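Local atomic coordinates of glutathione S-transferase (Bombyx mori, PDB entry 4E8H), a protein that binds glutathione and, as a homodimer of the glutathione S-transferase family, probably catalyses its conjugation to electrophilic compounds. Residues 104-109 and 163-168; 171-174 and 178-181; 64-69 and 75-80. One frame throughout, in Å; residues are numbered along the deposited sequence.

Contact 1: 104-109 and 163-168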
loop_
_atom_site.group_PDB
_atom_site.type_symbol
_atom_site.label_atom_id
_atom_site.label_comp_id
_atom_site.label_asym_id
_atom_site.label_seq_id
_atom_site.Cartn_x
_atom_site.Cartn_y
_atom_site.Cartn_z
ATOM N N ASN B 104 -0.442 -2.302 4.003
ATOM C CA ASN B 104 -0.189 -0.867 3.856
ATOM C C ASN B 104 0.939 -0.383 4.775
ATOM O O ASN B 104 1.737 0.475 4.384
ATOM C CB ASN B 104 -1.468 -0.051 4.079
ATOM C CG ASN B 104 -2.371 -0.013 2.849
ATOM O OD1 ASN B 104 -2.768 1.059 2.393
ATOM N ND2 ASN B 104 -2.698 -1.184 2.309
ATOM N N PHE B 105 1.005 -0.940 5.986
ATOM C CA PHE B 105 2.135 -0.706 6.890
ATOM C C PHE B 105 3.439 -1.122 6.214
ATOM O O PHE B 105 4.407 -0.364 6.203
ATOM C CB PHE B 105 1.948 -1.472 8.209
ATOM C CG PHE B 105 3.155 -1.443 9.119
ATOM C CD1 PHE B 105 3.441 -0.320 9.892
ATOM C CD2 PHE B 105 3.997 -2.550 9.213
ATOM C CE1 PHE B 105 4.552 -0.296 10.736
ATOM C CE2 PHE B 105 5.110 -2.537 10.055
ATOM C CZ PHE B 105 5.387 -1.409 10.817
ATOM N N ASP B 106 3.449 -2.326 5.645
ATOM C CA ASP B 106 4.636 -2.850 4.983
ATOM C C ASP B 106 5.079 -1.943 3.836
ATOM O O ASP B 106 6.243 -1.556 3.772
ATOM C CB ASP B 106 4.403 -4.283 4.493
ATOM C CG ASP B 106 5.666 -4.928 3.938
ATOM O OD1 ASP B 106 6.720 -4.875 4.611
ATOM O OD2 ASP B 106 5.600 -5.495 2.827
ATOM N N LEU B 107 4.152 -1.586 2.950
ATOM C CA LEU B 107 4.491 -0.743 1.805
ATOM C C LEU B 107 4.856 0.691 2.202
ATOM O O LEU B 107 5.920 1.193 1.830
ATOM C CB LEU B 107 3.361 -0.737 0.762
ATOM C CG LEU B 107 3.518 0.189 -0.455
ATOM C CD1 LEU B 107 4.845 -0.033 -1.191
ATOM C CD2 LEU B 107 2.348 0.023 -1.415
ATOM N N GLY B 108 3.971 1.341 2.951
ATOM C CA GLY B 108 4.114 2.767 3.233
ATOM C C GLY B 108 5.009 3.134 4.402
ATOM O O GLY B 108 5.370 4.301 4.558
ATOM N N THR B 109 5.369 2.150 5.223
ATOM C CA THR B 109 6.156 2.414 6.428
ATOM C C THR B 109 7.442 1.584 6.488
ATOM O O THR B 109 8.535 2.127 6.323
ATOM C CB THR B 109 5.308 2.224 7.715
ATOM O OG1 THR B 109 4.143 3.056 7.645
ATOM C CG2 THR B 109 6.109 2.590 8.963
ATOM N N ILE B 163 4.269 -12.923 5.068
ATOM C CA ILE B 163 5.159 -13.319 3.977
ATOM C C ILE B 163 5.944 -12.129 3.404
ATOM O O ILE B 163 7.155 -12.234 3.200
ATOM C CB ILE B 163 4.405 -14.120 2.866
ATOM C CG1 ILE B 163 3.771 -15.391 3.460
ATOM C CG2 ILE B 163 5.345 -14.467 1.704
ATOM C CD1 ILE B 163 2.973 -16.243 2.466
ATOM N N THR B 164 5.279 -10.998 3.164
ATOM C CA THR B 164 5.977 -9.822 2.622
ATOM C C THR B 164 6.865 -9.112 3.655
ATOM O O THR B 164 7.965 -8.660 3.328
ATOM C CB THR B 164 5.025 -8.820 1.901
ATOM O OG1 THR B 164 5.775 -7.684 1.449
ATOM C CG2 THR B 164 3.897 -8.357 2.818
ATOM N N ILE B 165 6.384 -9.037 4.896
ATOM C CA ILE B 165 7.144 -8.443 5.995
ATOM C C ILE B 165 8.419 -9.253 6.289
ATOM O O ILE B 165 9.485 -8.671 6.515
ATOM C CB ILE B 165 6.255 -8.238 7.263
ATOM C CG1 ILE B 165 5.269 -7.083 7.028
ATOM C CG2 ILE B 165 7.109 -7.971 8.506
ATOM C CD1 ILE B 165 4.126 -6.990 8.037
ATOM N N VAL B 166 8.312 -10.583 6.250
ATOM C CA VAL B 166 9.453 -11.464 6.546
ATOM C C VAL B 166 10.632 -11.288 5.574
ATOM O O VAL B 166 11.782 -11.516 5.953
ATOM C CB VAL B 166 9.035 -12.966 6.692
ATOM C CG1 VAL B 166 9.052 -13.698 5.353
ATOM C CG2 VAL B 166 9.927 -13.681 7.703
ATOM N N VAL B 167 10.346 -10.871 4.339
ATOM C CA VAL B 167 11.399 -10.582 3.363
ATOM C C VAL B 167 12.345 -9.500 3.900
ATOM O O VAL B 167 13.569 -9.638 3.817
ATOM C CB VAL B 167 10.817 -10.169 1.981
ATOM C CG1 VAL B 167 11.926 -9.711 1.040
ATOM C CG2 VAL B 167 10.046 -11.326 1.354
ATOM N N THR B 168 11.763 -8.446 4.467
ATOM C CA THR B 168 12.516 -7.326 5.026
ATOM C C THR B 168 13.343 -7.746 6.238
ATOM O O THR B 168 14.496 -7.328 6.392
ATOM C CB THR B 168 11.566 -6.157 5.381
ATOM O OG1 THR B 168 11.051 -5.595 4.171
ATOM C CG2 THR B 168 12.286 -5.061 6.165
HETATM O O HOH W 1 8.715 -6.080 3.343
#
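Thr164 is the first residue of 163-168 to reach across, and it meets Asp106 through its hydroxyl. Thr164 OG1 donates to Asp106 OD2 at 2.6 Å, arriving on the syn side of the carboxylate but 28° out of its plane. The two side chains come from opposite directions. A first torsion of 178° turns the hydroxyl away from the backbone N and points it at 104-109, while the Thr164 CG2 methyl lies against the same oxygen, 3.3 Å from Asp106 OD2. That oxygen has a second partner, a salt bridge to Arg72 NH2, which probably favours the charged carboxylate, and Arg72 is one of the residues that bind glutathione. Asp106 is therefore a second-shell group here, holding a ligand-binding arginine from within the helical C-terminal domain, where helix 93-124 packs beside helix 160-174; the axes of segments 104-109 and 163-168 come within 10.0 Å, at 38° between their directions. The carbonyl of Thr164 receives a weak backbone bond within its own helix, Val167 N to Thr164 O at 3.4 Å. Ile165 supplies the apolar side of the contact. Its side chain runs alongside the carboxylate in the opposite sense, and Ile165 CG1 comes within 3.6 Å of Asp106 OD1. At the far end of the segment Thr168 takes part through a bound water: its OG1 donates to water 1, and that water gives its own protons to Asp106 OD1 (2.7 Å) and to Thr164 O (2.7 Å). The water thus ties a carboxylate on one helix to a carbonyl and a hydroxyl one turn apart on the other.

Contact 2: 171-174 and 178-181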
loop_
_atom_site.group_PDB
_atom_site.type_symbol
_atom_site.label_atom_id
_atom_site.label_comp_id
_atom_site.label_asym_id
_atom_site.label_seq_id
_atom_site.Cartn_x
_atom_site.Cartn_y
_atom_site.Cartn_z
ATOM N N ASN B 171 16.222 -9.753 5.027
ATOM C CA ASN B 171 17.269 -8.879 4.497
ATOM C C ASN B 171 18.144 -8.255 5.582
ATOM O O ASN B 171 19.370 -8.336 5.509
ATOM C CB ASN B 171 16.686 -7.793 3.591
ATOM C CG ASN B 171 16.275 -8.322 2.229
ATOM O OD1 ASN B 171 16.873 -9.260 1.700
ATOM N ND2 ASN B 171 15.249 -7.714 1.652
ATOM N N ILE B 172 17.514 -7.651 6.589
ATOM C CA ILE B 172 18.264 -6.990 7.662
ATOM C C ILE B 172 19.097 -7.981 8.484
ATOM O O ILE B 172 20.191 -7.646 8.943
ATOM C CB ILE B 172 17.381 -6.056 8.546
ATOM C CG1 ILE B 172 16.373 -6.851 9.392
ATOM C CG2 ILE B 172 16.688 -4.996 7.677
ATOM C CD1 ILE B 172 15.687 -6.031 10.485
ATOM N N ASP B 173 18.579 -9.198 8.650
ATOM C CA ASP B 173 19.329 -10.278 9.282
ATOM C C ASP B 173 20.613 -10.561 8.493
ATOM O O ASP B 173 21.704 -10.609 9.071
ATOM C CB ASP B 173 18.465 -11.537 9.396
ATOM C CG ASP B 173 19.183 -12.683 10.083
ATOM O OD1 ASP B 173 19.562 -12.538 11.265
ATOM O OD2 ASP B 173 19.357 -13.739 9.438
ATOM N N ALA B 174 20.477 -10.714 7.175
ATOM C CA ALA B 174 21.621 -10.918 6.282
ATOM C C ALA B 174 22.608 -9.743 6.277
ATOM O O ALA B 174 23.793 -9.929 5.993
ATOM C CB ALA B 174 21.142 -11.215 4.867
ATOM N N ASP B 178 20.932 -6.935 14.369
ATOM C CA ASP B 178 20.570 -7.801 15.488
ATOM C C ASP B 178 19.318 -7.228 16.141
ATOM O O ASP B 178 19.370 -6.195 16.806
ATOM C CB ASP B 178 21.729 -7.885 16.495
ATOM C CG ASP B 178 21.448 -8.832 17.667
ATOM O OD1 ASP B 178 20.330 -9.383 17.776
ATOM O OD2 ASP B 178 22.366 -9.023 18.491
ATOM N N PHE B 179 18.191 -7.899 15.935
ATOM C CA PHE B 179 16.912 -7.442 16.472
ATOM C C PHE B 179 16.411 -8.364 17.583
ATOM O O PHE B 179 15.230 -8.328 17.939
ATOM C CB PHE B 179 15.871 -7.342 15.348
ATOM C CG PHE B 179 15.863 -8.527 14.422
ATOM C CD1 PHE B 179 15.193 -9.698 14.768
ATOM C CD2 PHE B 179 16.533 -8.476 13.203
ATOM C CE1 PHE B 179 15.190 -10.799 13.918
ATOM C CE2 PHE B 179 16.535 -9.572 12.344
ATOM C CZ PHE B 179 15.864 -10.736 12.704
ATOM N N SER B 180 17.310 -9.179 18.136
ATOM C CA SER B 180 16.929 -10.156 19.159
ATOM C C SER B 180 16.294 -9.524 20.407
ATOM O O SER B 180 15.510 -10.179 21.099
ATOM C CB SER B 180 18.104 -11.069 19.530
ATOM O OG SER B 180 19.194 -10.329 20.047
ATOM N N SER B 181 16.612 -8.258 20.679
ATOM C CA SER B 181 15.999 -7.536 21.800
ATOM C C SER B 181 14.549 -7.113 21.535
ATOM O O SER B 181 13.825 -6.767 22.473
ATOM C CB SER B 181 16.833 -6.322 22.201
ATOM O OG SER B 181 16.699 -5.277 21.255
#
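The side chain of Ile172 points out from the last turn of helix 160-174 and meets the ring of Phe179, which reaches back from the loop that follows. The two side chains pass at a slant. Ile172 CD1 sits 3.8 Å from Phe179 CD2, obliquely placed with respect to the ring, and Ile172 CG1 follows 4.0 Å from Phe179 CE2, so the outer half of the isoleucine lies along one side of the phenylalanine, at its CD2-CE2 bond. In both residues the first side-chain branch, Ile172 CG1 (chi1 68°) and Phe179 CG (chi1 45°), stands between the backbone N and the carbonyl carbon, which turns the two groups toward each other. Asp173 approaches differently: its CB lies near the ring plane, at the edge, 4.0 Å from Phe179 CE2, and the residue itself is exposed. Ile172 also packs on Tyr114 and Tyr118 of helix 93-124 and on Phe136 and Leu140 of helix 130-146, so it links Phe179 to the packing against those two helices. Beyond the ring, the loop is tied to itself. Asp178, whose CB points away from the helix, uses OD1 to accept two bonds from Ser180. Ser180 N reaches Asp178 OD1 at 3.0 Å, nearly along the C-O axis and with an N-H...O angle of 162°. Ser180 OG donates to Asp178 OD1 at 2.7 Å, on the syn side and somewhat out of the carboxylate plane. The two bonds span Phe179 and probably help to hold the backbone from which its ring departs. An Asx turn thus shapes the connection between helix 160-174 and helix 183-196, at the periphery of the all-helical C-terminal domain of the glutathione transferase fold.

Contact 3: 64-69 and 75-80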
loop_
_atom_site.group_PDB
_atom_site.type_symbol
_atom_site.label_atom_id
_atom_site.label_comp_id
_atom_site.label_asym_id
_atom_site.label_seq_id
_atom_site.Cartn_x
_atom_site.Cartn_y
_atom_site.Cartn_z
ATOM N N ASN B 64 -2.020 -15.913 -17.736
ATOM C CA ASN B 64 -2.735 -16.325 -18.936
ATOM C C ASN B 64 -3.411 -15.157 -19.668
ATOM O O ASN B 64 -4.559 -15.259 -20.105
ATOM C CB ASN B 64 -3.738 -17.428 -18.571
ATOM C CG ASN B 64 -3.059 -18.669 -18.001
ATOM O OD1 ASN B 64 -2.913 -19.667 -18.697
ATOM N ND2 ASN B 64 -2.633 -18.604 -16.742
ATOM N N GLY B 65 -2.685 -14.048 -19.792
ATOM C CA GLY B 65 -3.204 -12.849 -20.447
ATOM C C GLY B 65 -3.566 -11.718 -19.499
ATOM O O GLY B 65 -3.598 -10.553 -19.903
ATOM N N PHE B 66 -3.853 -12.057 -18.244
ATOM C CA PHE B 66 -4.149 -11.051 -17.225
ATOM C C PHE B 66 -2.853 -10.548 -16.598
ATOM O O PHE B 66 -2.115 -11.312 -15.968
ATOM C CB PHE B 66 -5.110 -11.601 -16.161
ATOM C CG PHE B 66 -5.404 -10.637 -15.037
ATOM C CD1 PHE B 66 -6.046 -9.424 -15.283
ATOM C CD2 PHE B 66 -5.050 -10.952 -13.727
ATOM C CE1 PHE B 66 -6.319 -8.533 -14.244
ATOM C CE2 PHE B 66 -5.321 -10.069 -12.680
ATOM C CZ PHE B 66 -5.957 -8.857 -12.940
ATOM N N ILE B 67 -2.589 -9.258 -16.792
ATOM C CA ILE B 67 -1.372 -8.615 -16.302
ATOM C C ILE B 67 -1.623 -7.896 -14.979
ATOM O O ILE B 67 -2.634 -7.210 -14.819
ATOM C CB ILE B 67 -0.809 -7.592 -17.332
ATOM C CG1 ILE B 67 -0.785 -8.177 -18.755
ATOM C CG2 ILE B 67 0.569 -7.078 -16.900
ATOM C CD1 ILE B 67 0.116 -9.407 -18.952
ATOM N N LEU B 68 -0.695 -8.062 -14.038
ATOM C CA LEU B 68 -0.749 -7.358 -12.760
ATOM C C LEU B 68 0.657 -7.069 -12.238
ATOM O O LEU B 68 1.559 -7.900 -12.368
ATOM C CB LEU B 68 -1.535 -8.189 -11.735
ATOM C CG LEU B 68 -1.887 -7.616 -10.359
ATOM C CD1 LEU B 68 -2.870 -6.451 -10.464
ATOM C CD2 LEU B 68 -2.459 -8.715 -9.479
ATOM N N TRP B 69 0.842 -5.883 -11.664
ATOM C CA TRP B 69 2.062 -5.572 -10.923
ATOM C C TRP B 69 1.718 -5.026 -9.525
ATOM O O TRP B 69 0.541 -4.954 -9.163
ATOM C CB TRP B 69 3.011 -4.665 -11.730
ATOM C CG TRP B 69 2.427 -3.350 -12.128
ATOM C CD1 TRP B 69 2.585 -2.162 -11.481
ATOM C CD2 TRP B 69 1.599 -3.080 -13.270
ATOM N NE1 TRP B 69 1.904 -1.168 -12.139
ATOM C CE2 TRP B 69 1.289 -1.702 -13.240
ATOM C CE3 TRP B 69 1.085 -3.868 -14.311
ATOM C CZ2 TRP B 69 0.487 -1.089 -14.211
ATOM C CZ3 TRP B 69 0.285 -3.258 -15.278
ATOM C CH2 TRP B 69 -0.006 -1.880 -15.219
ATOM N N GLN B 75 0.052 -10.860 -4.532
ATOM C CA GLN B 75 -0.139 -11.778 -3.408
ATOM C C GLN B 75 -1.609 -12.027 -3.100
ATOM O O GLN B 75 -2.050 -13.178 -3.020
ATOM C CB GLN B 75 0.504 -11.212 -2.149
ATOM C CG GLN B 75 1.986 -11.410 -2.022
ATOM C CD GLN B 75 2.478 -10.919 -0.683
ATOM O OE1 GLN B 75 2.563 -9.714 -0.440
ATOM N NE2 GLN B 75 2.783 -11.852 0.210
ATOM N N THR B 76 -2.356 -10.942 -2.912
ATOM C CA THR B 76 -3.763 -11.034 -2.543
ATOM C C THR B 76 -4.605 -11.620 -3.678
ATOM O O THR B 76 -5.532 -12.394 -3.424
ATOM C CB THR B 76 -4.338 -9.677 -2.074
ATOM O OG1 THR B 76 -4.124 -8.683 -3.083
ATOM C CG2 THR B 76 -3.672 -9.231 -0.775
ATOM N N TYR B 77 -4.267 -11.267 -4.921
ATOM C CA TYR B 77 -4.924 -11.850 -6.098
ATOM C C TYR B 77 -4.767 -13.370 -6.176
ATOM O O TYR B 77 -5.732 -14.077 -6.475
ATOM C CB TYR B 77 -4.427 -11.213 -7.405
ATOM C CG TYR B 77 -4.860 -11.980 -8.644
ATOM C CD1 TYR B 77 -6.197 -11.999 -9.043
ATOM C CD2 TYR B 77 -3.937 -12.703 -9.404
ATOM C CE1 TYR B 77 -6.606 -12.712 -10.170
ATOM C CE2 TYR B 77 -4.336 -13.420 -10.535
ATOM C CZ TYR B 77 -5.671 -13.416 -10.912
ATOM O OH TYR B 77 -6.075 -14.116 -12.029
ATOM N N LEU B 78 -3.557 -13.866 -5.922
ATOM C CA LEU B 78 -3.305 -15.305 -5.983
ATOM C C LEU B 78 -4.154 -16.060 -4.959
ATOM O O LEU B 78 -4.667 -17.143 -5.254
ATOM C CB LEU B 78 -1.812 -15.623 -5.824
ATOM C CG LEU B 78 -0.832 -15.082 -6.877
ATOM C CD1 LEU B 78 0.597 -15.490 -6.545
ATOM C CD2 LEU B 78 -1.195 -15.519 -8.296
ATOM N N VAL B 79 -4.324 -15.476 -3.773
ATOM C CA VAL B 79 -5.205 -16.070 -2.767
ATOM C C VAL B 79 -6.690 -15.953 -3.159
ATOM O O VAL B 79 -7.411 -16.951 -3.111
ATOM C CB VAL B 79 -4.948 -15.519 -1.337
ATOM C CG1 VAL B 79 -5.825 -16.247 -0.313
ATOM C CG2 VAL B 79 -3.479 -15.670 -0.958
ATOM N N ASN B 80 -7.135 -14.758 -3.558
ATOM C CA ASN B 80 -8.535 -14.550 -3.970
ATOM C C ASN B 80 -8.970 -15.475 -5.103
ATOM O O ASN B 80 -10.079 -16.011 -5.085
ATOM C CB ASN B 80 -8.797 -13.093 -4.385
ATOM C CG ASN B 80 -8.776 -12.126 -3.212
ATOM O OD1 ASN B 80 -8.971 -12.512 -2.057
ATOM N ND2 ASN B 80 -8.547 -10.851 -3.510
#
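Segments 64-69 and 75-80 keep their backbones apart, the nearest CA atoms being those of Leu68 and Tyr77 at 9.1 Å, and their contact is made by side chains. Tyr77 does the work from the helix side. Its CG is turned anti to the backbone N (chi1 168°), which sends the ring out across the interval, where Leu68 takes its base and Phe66 its outer end. Leu68 CD2 rests 3.8 Å from Tyr77 CB, obliquely to the ring, the leucine crossing the tyrosine at an angle. Phe66 slides past Tyr77 in the opposite direction: Phe66 CE2 stands 3.8 Å above one face of the tyrosine ring, shifted toward the rim. The ring centres are 5.2 Å apart and the planes meet at 55°, neither a stack nor an edge-to-face pair. Alternate residues of the strand thus present their side chains to the same helix. This is the closing beta-beta-alpha unit of the thioredoxin-like N-terminal domain, in which the hairpin of strands 60-63 and 66-69 runs on into helix 71-82. Phe66 CD2 also touches the phenol oxygen, Tyr77 OH, at 3.7 Å, but the polar partners of that oxygen lie elsewhere: it hydrogen-bonds with Asp63 OD2 and with Arg94 NE of the second subunit. Arg94 of the second subunit also packs on Phe66, and Ala97 of that subunit on Leu68.

How the contacts relate
The centre of contact 1 lies about 6 Å from the centre of the chain, those of contacts 2 and 3 about 16 and 15 Å, on opposite sides of it. Contacts 1 and 2 share helix 160-174 and belong to the C-terminal domain, whereas contact 3 is in the N-terminal domain. All three are largely buried; the central one is polar, bridged by water and linked to a glutathione-binding arginine, the outer two apolar, with exposure limited to Asp173 and in part Phe66. Contact 3 is joined to contact 1 by Gln75, whose OE1 packs 3.5 Å from Thr164 CB across the domain boundary. Both of these meet the second subunit; contact 2 does not.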